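Local coordinates for conserved exported protein (Bacteroides fragilis, PDB 3CLW) that is of unknown function but probably hydrolyses O-glycosidic bonds in carbohydrates, at residues K236-I241 / N272-H277; S254-Y257 / S263-K266. All coordinates share one frame; numbering follows the deposited sequence.

Interaction 1. Residues K236-I241 / N272-H277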
ATOM      1  N   LYS A 236       9.386  12.636   3.878  1.00 37.97           N
ATOM      2  CA  LYS A 236      10.136  13.770   4.469  1.00 39.04           C
ATOM      3  C   LYS A 236       9.212  14.646   5.298  1.00 39.28           C
ATOM      4  O   LYS A 236       9.641  15.239   6.262  1.00 39.10           O
ATOM      5  CB  LYS A 236      10.900  14.594   3.423  1.00 38.35           C
ATOM      6  CG  LYS A 236      10.033  15.491   2.583  1.00 40.05           C
ATOM      7  CD  LYS A 236      10.803  16.186   1.490  1.00 40.63           C
ATOM      8  CE  LYS A 236       9.829  16.947   0.603  1.00 42.61           C
ATOM      9  NZ  LYS A 236      10.503  17.807  -0.438  1.00 42.38           N
ATOM     10  N   TYR A 237       7.927  14.664   4.942  1.00 40.08           N
ATOM     11  CA  TYR A 237       6.912  15.386   5.705  1.00 39.93           C
ATOM     12  C   TYR A 237       6.632  14.778   7.083  1.00 39.80           C
ATOM     13  O   TYR A 237       5.881  15.337   7.865  1.00 39.95           O
ATOM     14  CB  TYR A 237       5.644  15.495   4.881  1.00 39.40           C
ATOM     15  CG  TYR A 237       5.804  16.403   3.695  1.00 40.07           C
ATOM     16  CD1 TYR A 237       5.684  17.798   3.835  1.00 40.44           C
ATOM     17  CD2 TYR A 237       6.082  15.888   2.426  1.00 38.32           C
ATOM     18  CE1 TYR A 237       5.837  18.634   2.736  1.00 38.92           C
ATOM     19  CE2 TYR A 237       6.224  16.715   1.341  1.00 38.80           C
ATOM     20  CZ  TYR A 237       6.112  18.088   1.495  1.00 39.15           C
ATOM     21  OH  TYR A 237       6.255  18.911   0.391  1.00 40.28           O
ATOM     22  N   LEU A 238       7.214  13.619   7.369  1.00 39.53           N
ATOM     23  CA  LEU A 238       7.078  13.039   8.698  1.00 39.79           C
ATOM     24  C   LEU A 238       7.938  13.791   9.752  1.00 40.35           C
ATOM     25  O   LEU A 238       7.724  13.645  10.959  1.00 40.39           O
ATOM     26  CB  LEU A 238       7.422  11.551   8.677  1.00 38.79           C
ATOM     27  CG  LEU A 238       6.441  10.648   7.885  1.00 37.37           C
ATOM     28  CD1 LEU A 238       6.816   9.228   8.013  1.00 32.12           C
ATOM     29  CD2 LEU A 238       4.972  10.856   8.303  1.00 32.44           C
ATOM     30  N   PHE A 239       8.893  14.572   9.256  1.00 40.89           N
ATOM     31  CA  PHE A 239       9.782  15.395  10.056  1.00 42.67           C
ATOM     32  C   PHE A 239       9.660  16.852   9.589  1.00 43.52           C
ATOM     33  O   PHE A 239       9.080  17.122   8.561  1.00 43.25           O
ATOM     34  CB  PHE A 239      11.210  14.888   9.893  1.00 42.26           C
ATOM     35  CG  PHE A 239      11.316  13.378   9.831  1.00 43.50           C
ATOM     36  CD1 PHE A 239      11.318  12.610  10.995  1.00 42.99           C
ATOM     37  CD2 PHE A 239      11.420  12.722   8.603  1.00 45.03           C
ATOM     38  CE1 PHE A 239      11.416  11.236  10.937  1.00 42.14           C
ATOM     39  CE2 PHE A 239      11.516  11.333   8.554  1.00 43.66           C
ATOM     40  CZ  PHE A 239      11.512  10.600   9.724  1.00 41.06           C
ATOM     41  N   GLU A 240      10.176  17.797  10.368  1.00 45.88           N
ATOM     42  CA  GLU A 240      10.031  19.222  10.040  1.00 47.54           C
ATOM     43  C   GLU A 240      10.987  19.558   8.913  1.00 47.13           C
ATOM     44  O   GLU A 240      12.156  19.175   8.983  1.00 47.16           O
ATOM     45  CB  GLU A 240      10.327  20.086  11.278  1.00 48.11           C
ATOM     46  CG  GLU A 240       9.921  21.559  11.149  1.00 49.78           C
ATOM     47  CD  GLU A 240      10.124  22.348  12.458  1.00 50.67           C
ATOM     48  OE1 GLU A 240      11.017  21.997  13.267  1.00 56.41           O
ATOM     49  OE2 GLU A 240       9.379  23.321  12.684  1.00 55.51           O
ATOM     50  N   ILE A 241      10.487  20.239   7.879  1.00 46.64           N
ATOM     51  CA  ILE A 241      11.272  20.523   6.655  1.00 47.02           C
ATOM     52  C   ILE A 241      11.297  21.983   6.151  1.00 47.44           C
ATOM     53  O   ILE A 241      12.107  22.320   5.291  1.00 48.08           O
ATOM     54  CB  ILE A 241      10.840  19.633   5.437  1.00 46.97           C
ATOM     55  CG1 ILE A 241       9.345  19.784   5.138  1.00 44.15           C
ATOM     56  CG2 ILE A 241      11.259  18.168   5.651  1.00 47.84           C
ATOM     57  CD1 ILE A 241       9.021  19.928   3.663  1.00 46.16           C
ATOM     58  N   ASN A 272      -3.534   3.495  15.808  1.00 34.66           N
ATOM     59  CA  ASN A 272      -2.268   3.951  16.358  1.00 35.24           C
ATOM     60  C   ASN A 272      -1.114   3.557  15.444  1.00 34.95           C
ATOM     61  O   ASN A 272      -0.391   2.583  15.692  1.00 35.14           O
ATOM     62  CB  ASN A 272      -2.074   3.427  17.805  1.00 35.81           C
ATOM     63  CG  ASN A 272      -0.763   3.905  18.450  1.00 35.91           C
ATOM     64  OD1 ASN A 272      -0.288   5.013  18.190  1.00 34.24           O
ATOM     65  ND2 ASN A 272      -0.184   3.056  19.293  1.00 34.91           N
ATOM     66  N   CYS A 273      -0.933   4.378  14.420  1.00 34.31           N
ATOM     67  CA  CYS A 273      -0.134   4.052  13.242  1.00 34.06           C
ATOM     68  C   CYS A 273      -0.037   5.317  12.406  1.00 33.41           C
ATOM     69  O   CYS A 273      -1.005   6.071  12.270  1.00 34.16           O
ATOM     70  CB  CYS A 273      -0.821   2.947  12.414  1.00 33.60           C
ATOM     71  SG  CYS A 273       0.065   2.407  10.944  1.00 34.49           S
ATOM     72  N   VAL A 274       1.144   5.557  11.859  1.00 33.47           N
ATOM     73  CA  VAL A 274       1.389   6.663  10.926  1.00 32.49           C
ATOM     74  C   VAL A 274       1.495   6.066   9.505  1.00 32.69           C
ATOM     75  O   VAL A 274       2.222   5.093   9.293  1.00 32.71           O
ATOM     76  CB  VAL A 274       2.710   7.368  11.299  1.00 32.42           C
ATOM     77  CG1 VAL A 274       3.091   8.462  10.293  1.00 32.38           C
ATOM     78  CG2 VAL A 274       2.655   7.917  12.703  1.00 31.99           C
ATOM     79  N   ALA A 275       0.772   6.647   8.554  1.00 32.33           N
ATOM     80  CA  ALA A 275       0.842   6.233   7.148  1.00 32.93           C
ATOM     81  C   ALA A 275       1.543   7.251   6.285  1.00 32.66           C
ATOM     82  O   ALA A 275       1.165   8.425   6.270  1.00 33.03           O
ATOM     83  CB  ALA A 275      -0.581   5.950   6.568  1.00 32.48           C
ATOM     84  N   ALA A 276       2.553   6.796   5.556  1.00 32.97           N
ATOM     85  CA  ALA A 276       3.196   7.628   4.541  1.00 33.59           C
ATOM     86  C   ALA A 276       3.527   6.800   3.303  1.00 33.91           C
ATOM     87  O   ALA A 276       3.597   5.570   3.364  1.00 33.83           O
ATOM     88  CB  ALA A 276       4.465   8.298   5.093  1.00 33.95           C
ATOM     89  N   HIS A 277       3.738   7.501   2.193  1.00 33.80           N
ATOM     90  CA  HIS A 277       4.040   6.888   0.898  1.00 33.36           C
ATOM     91  C   HIS A 277       5.528   6.850   0.632  1.00 34.15           C
ATOM     92  O   HIS A 277       6.277   7.706   1.118  1.00 34.52           O
ATOM     93  CB  HIS A 277       3.293   7.649  -0.202  1.00 32.75           C
ATOM     94  CG  HIS A 277       1.815   7.721   0.036  1.00 30.55           C
ATOM     95  ND1 HIS A 277       0.965   8.492  -0.724  1.00 29.34           N
ATOM     96  CD2 HIS A 277       1.047   7.149   0.992  1.00 28.37           C
ATOM     97  CE1 HIS A 277      -0.269   8.371  -0.267  1.00 27.50           C
ATOM     98  NE2 HIS A 277      -0.250   7.535   0.752  1.00 28.83           N
TER
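Leu238, the one residue of 236-241 that meets strand residues Val274 and Ala276, also lies against the flat group beside it: its CB sits over one face of the Phe239 ring, 4.1 Å above the plane and displaced toward the rim. The same ring makes a cation-pi contact with Arg294 and touches Ile295 of helix 285-300. The other notable ring, the imidazole of His277 at the far end of the strand segment, is hydrogen-bonded at both nitrogens, ND1 to Glu186 OE2 and NE2 to Glu231 OE2, which should fix its rotation.

Across the contact everything is apolar. Leu238 and Val274 meet tip to tip, with Leu238 CD2 lying 3.6 Å from Val274 CG1. The second leucine branch turns to the next outward residue of the strand, and Leu238 CD1 rests 3.9 Å from Ala276 CB. One forked side chain therefore spans two strand residues, while Ala275 between them points the other way. Val274 can answer because its CG1 stands anti to the backbone N (chi1 175°). The backbones stay well apart, with Leu238 CA 7.9 Å from Ala276 CA, and side chains alone bridge the gap. Leu238 is presented by a 3-10 turn, closed by the bond from Phe239 N to Lys236 O at 3.2 Å. Leu238 also touches Phe308 of strand 307-310, Ile252 of helix 251-256 and Ile295 of helix 285-300.

In this TIM-barrel domain, a 3-10 turn of the connection from strand 226-232 to helix 251-256 thus joins helices 251-256 and 285-300 in packing on the outward face of strand 270-276, while the C-terminal end of that strand delivers His277 toward the side where barrel enzymes generally carry their active sites.

Interaction 2. Residues S254-Y257 / S263-K266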
ATOM      1  N   SER A 254       4.557  16.388  15.955  1.00 41.21           N
ATOM      2  CA  SER A 254       3.432  17.277  16.147  1.00 40.65           C
ATOM      3  C   SER A 254       2.117  16.530  16.375  1.00 39.34           C
ATOM      4  O   SER A 254       1.255  17.015  17.100  1.00 39.05           O
ATOM      5  CB  SER A 254       3.313  18.203  14.955  1.00 41.14           C
ATOM      6  OG  SER A 254       2.167  19.002  15.086  1.00 45.27           O
ATOM      7  N   MET A 255       1.990  15.342  15.773  1.00 38.18           N
ATOM      8  CA  MET A 255       0.736  14.560  15.773  1.00 36.07           C
ATOM      9  C   MET A 255       0.822  13.262  16.585  1.00 37.24           C
ATOM     10  O   MET A 255      -0.187  12.820  17.147  1.00 37.82           O
ATOM     11  CB  MET A 255       0.228  14.278  14.332  1.00 36.35           C
ATOM     12  CG  MET A 255      -0.085  15.555  13.487  1.00 34.49           C
ATOM     13  SD  MET A 255      -1.193  15.472  12.043  1.00 29.72           S
ATOM     14  CE  MET A 255      -2.741  15.572  12.899  1.00 27.46           C
ATOM     15  N   PHE A 256       2.008  12.653  16.645  1.00 37.12           N
ATOM     16  CA  PHE A 256       2.139  11.342  17.266  1.00 38.17           C
ATOM     17  C   PHE A 256       3.093  11.297  18.486  1.00 39.65           C
ATOM     18  O   PHE A 256       3.578  10.226  18.871  1.00 39.25           O
ATOM     19  CB  PHE A 256       2.486  10.287  16.199  1.00 38.66           C
ATOM     20  CG  PHE A 256       1.358  10.031  15.199  1.00 38.54           C
ATOM     21  CD1 PHE A 256       1.254  10.776  14.032  1.00 36.99           C
ATOM     22  CD2 PHE A 256       0.394   9.041  15.450  1.00 39.15           C
ATOM     23  CE1 PHE A 256       0.207  10.527  13.117  1.00 39.30           C
ATOM     24  CE2 PHE A 256      -0.645   8.786  14.544  1.00 36.93           C
ATOM     25  CZ  PHE A 256      -0.747   9.531  13.384  1.00 37.97           C
ATOM     26  N   TYR A 257       3.342  12.469  19.078  1.00 40.82           N
ATOM     27  CA  TYR A 257       3.892  12.599  20.446  1.00 43.14           C
ATOM     28  C   TYR A 257       2.815  13.198  21.343  1.00 44.43           C
ATOM     29  O   TYR A 257       1.954  13.942  20.883  1.00 44.87           O
ATOM     30  CB  TYR A 257       5.148  13.476  20.472  1.00 42.77           C
ATOM     31  CG  TYR A 257       6.420  12.714  20.202  1.00 42.98           C
ATOM     32  CD1 TYR A 257       7.462  12.692  21.149  1.00 44.57           C
ATOM     33  CD2 TYR A 257       6.590  12.006  19.013  1.00 41.58           C
ATOM     34  CE1 TYR A 257       8.647  11.980  20.909  1.00 44.65           C
ATOM     35  CE2 TYR A 257       7.740  11.297  18.764  1.00 42.92           C
ATOM     36  CZ  TYR A 257       8.779  11.276  19.710  1.00 44.25           C
ATOM     37  OH  TYR A 257       9.933  10.560  19.446  1.00 42.30           O
ATOM     38  N   SER A 263      -1.429  16.745  18.636  1.00 40.43           N
ATOM     39  CA  SER A 263      -1.384  15.351  19.053  1.00 39.91           C
ATOM     40  C   SER A 263      -2.767  14.723  18.926  1.00 39.85           C
ATOM     41  O   SER A 263      -3.750  15.280  19.428  1.00 38.80           O
ATOM     42  CB  SER A 263      -0.856  15.197  20.489  1.00 39.60           C
ATOM     43  OG  SER A 263      -0.704  13.823  20.836  1.00 36.85           O
ATOM     44  N   VAL A 264      -2.827  13.568  18.246  1.00 40.16           N
ATOM     45  CA  VAL A 264      -4.091  12.838  18.037  1.00 39.19           C
ATOM     46  C   VAL A 264      -4.161  11.572  18.884  1.00 39.64           C
ATOM     47  O   VAL A 264      -5.161  10.858  18.873  1.00 39.70           O
ATOM     48  CB  VAL A 264      -4.313  12.509  16.534  1.00 40.01           C
ATOM     49  CG1 VAL A 264      -4.526  13.792  15.746  1.00 38.65           C
ATOM     50  CG2 VAL A 264      -3.141  11.687  15.933  1.00 38.27           C
ATOM     51  N   LEU A 265      -3.103  11.323  19.649  1.00 39.69           N
ATOM     52  CA  LEU A 265      -2.917  10.070  20.391  1.00 39.50           C
ATOM     53  C   LEU A 265      -4.073   9.774  21.344  1.00 39.63           C
ATOM     54  O   LEU A 265      -4.415   8.621  21.561  1.00 39.35           O
ATOM     55  CB  LEU A 265      -1.572  10.078  21.153  1.00 40.03           C
ATOM     56  CG  LEU A 265      -0.239  10.038  20.365  1.00 40.08           C
ATOM     57  CD1 LEU A 265       0.948  10.018  21.341  1.00 38.71           C
ATOM     58  CD2 LEU A 265      -0.136   8.852  19.352  1.00 39.18           C
ATOM     59  N   LYS A 266      -4.694  10.830  21.855  1.00 39.71           N
ATOM     60  CA  LYS A 266      -5.813  10.761  22.790  1.00 40.34           C
ATOM     61  C   LYS A 266      -7.117  10.211  22.214  1.00 39.80           C
ATOM     62  O   LYS A 266      -7.993   9.770  22.963  1.00 39.77           O
ATOM     63  CB  LYS A 266      -6.093  12.161  23.338  1.00 41.09           C
ATOM     64  CG  LYS A 266      -6.502  13.195  22.260  1.00 42.72           C
ATOM     65  CD  LYS A 266      -6.402  14.623  22.818  1.00 42.07           C
ATOM     66  CE  LYS A 266      -6.888  15.656  21.802  1.00 44.41           C
ATOM     67  NZ  LYS A 266      -6.723  17.092  22.236  1.00 44.56           N
TER
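The backbones of Met255 and Ser263 come within 4.0 Å at their CA atoms, and the nearly straight bond from Val264 N to Met255 O (3.0 Å, 168° at the hydrogen) lies in the carbonyl plane, on a lone pair. The same oxygen receives a CA-H...O contact from Ser263 CA at 3.4 Å. With chi1 at -175°, Ser263 OG is turned toward the Tyr257 carbonyl and donates to Tyr257 O at 2.7 Å, approaching from above the carbonyl plane rather than on a lone pair. The carbonyls of Met255 and Tyr257 are thus engaged by 263-264. In the TIM barrel this is an alpha-to-beta connection, in which the polypeptide doubles back on the helix before entering strand 270-276.

Apolar groups fill in around these bonds. Val264 divides its methyls: CG2 sits over one face of the Phe256 ring in a CH-pi contact, 4.3 Å from the centroid, and CG1 lies 3.8 Å from Met255 CE, which the bend at chi3 (82°) helps to place. Leu265 CD2 reaches Phe256 CD2 obliquely at 3.9 Å, while its CD1 lies against the carbonyl of Phe256, whose oxygen accepts a hydrogen bond from Asn302 ND2.

The two interactions are neighbours on one side of the chain's centre, their centres 12 Å apart, and interaction 2 is nested within the loop that interaction 1 closes. Phe256 joins them directly: its CD1 packs 3.4 Å from Val274 CG2. They differ in depth and chemistry. All touching residues of 236-241 / 272-277 are buried, and that contact, on a barrel strand, is purely apolar, resting on a few methyl groups between elements distant in sequence. The contact of 254-257 with 263-266 lies farther from the centre of the chain, is partly buried, and combines backbone and serine hydrogen bonds with apolar packing in the short connection from helix 251-256 into strand 270-276.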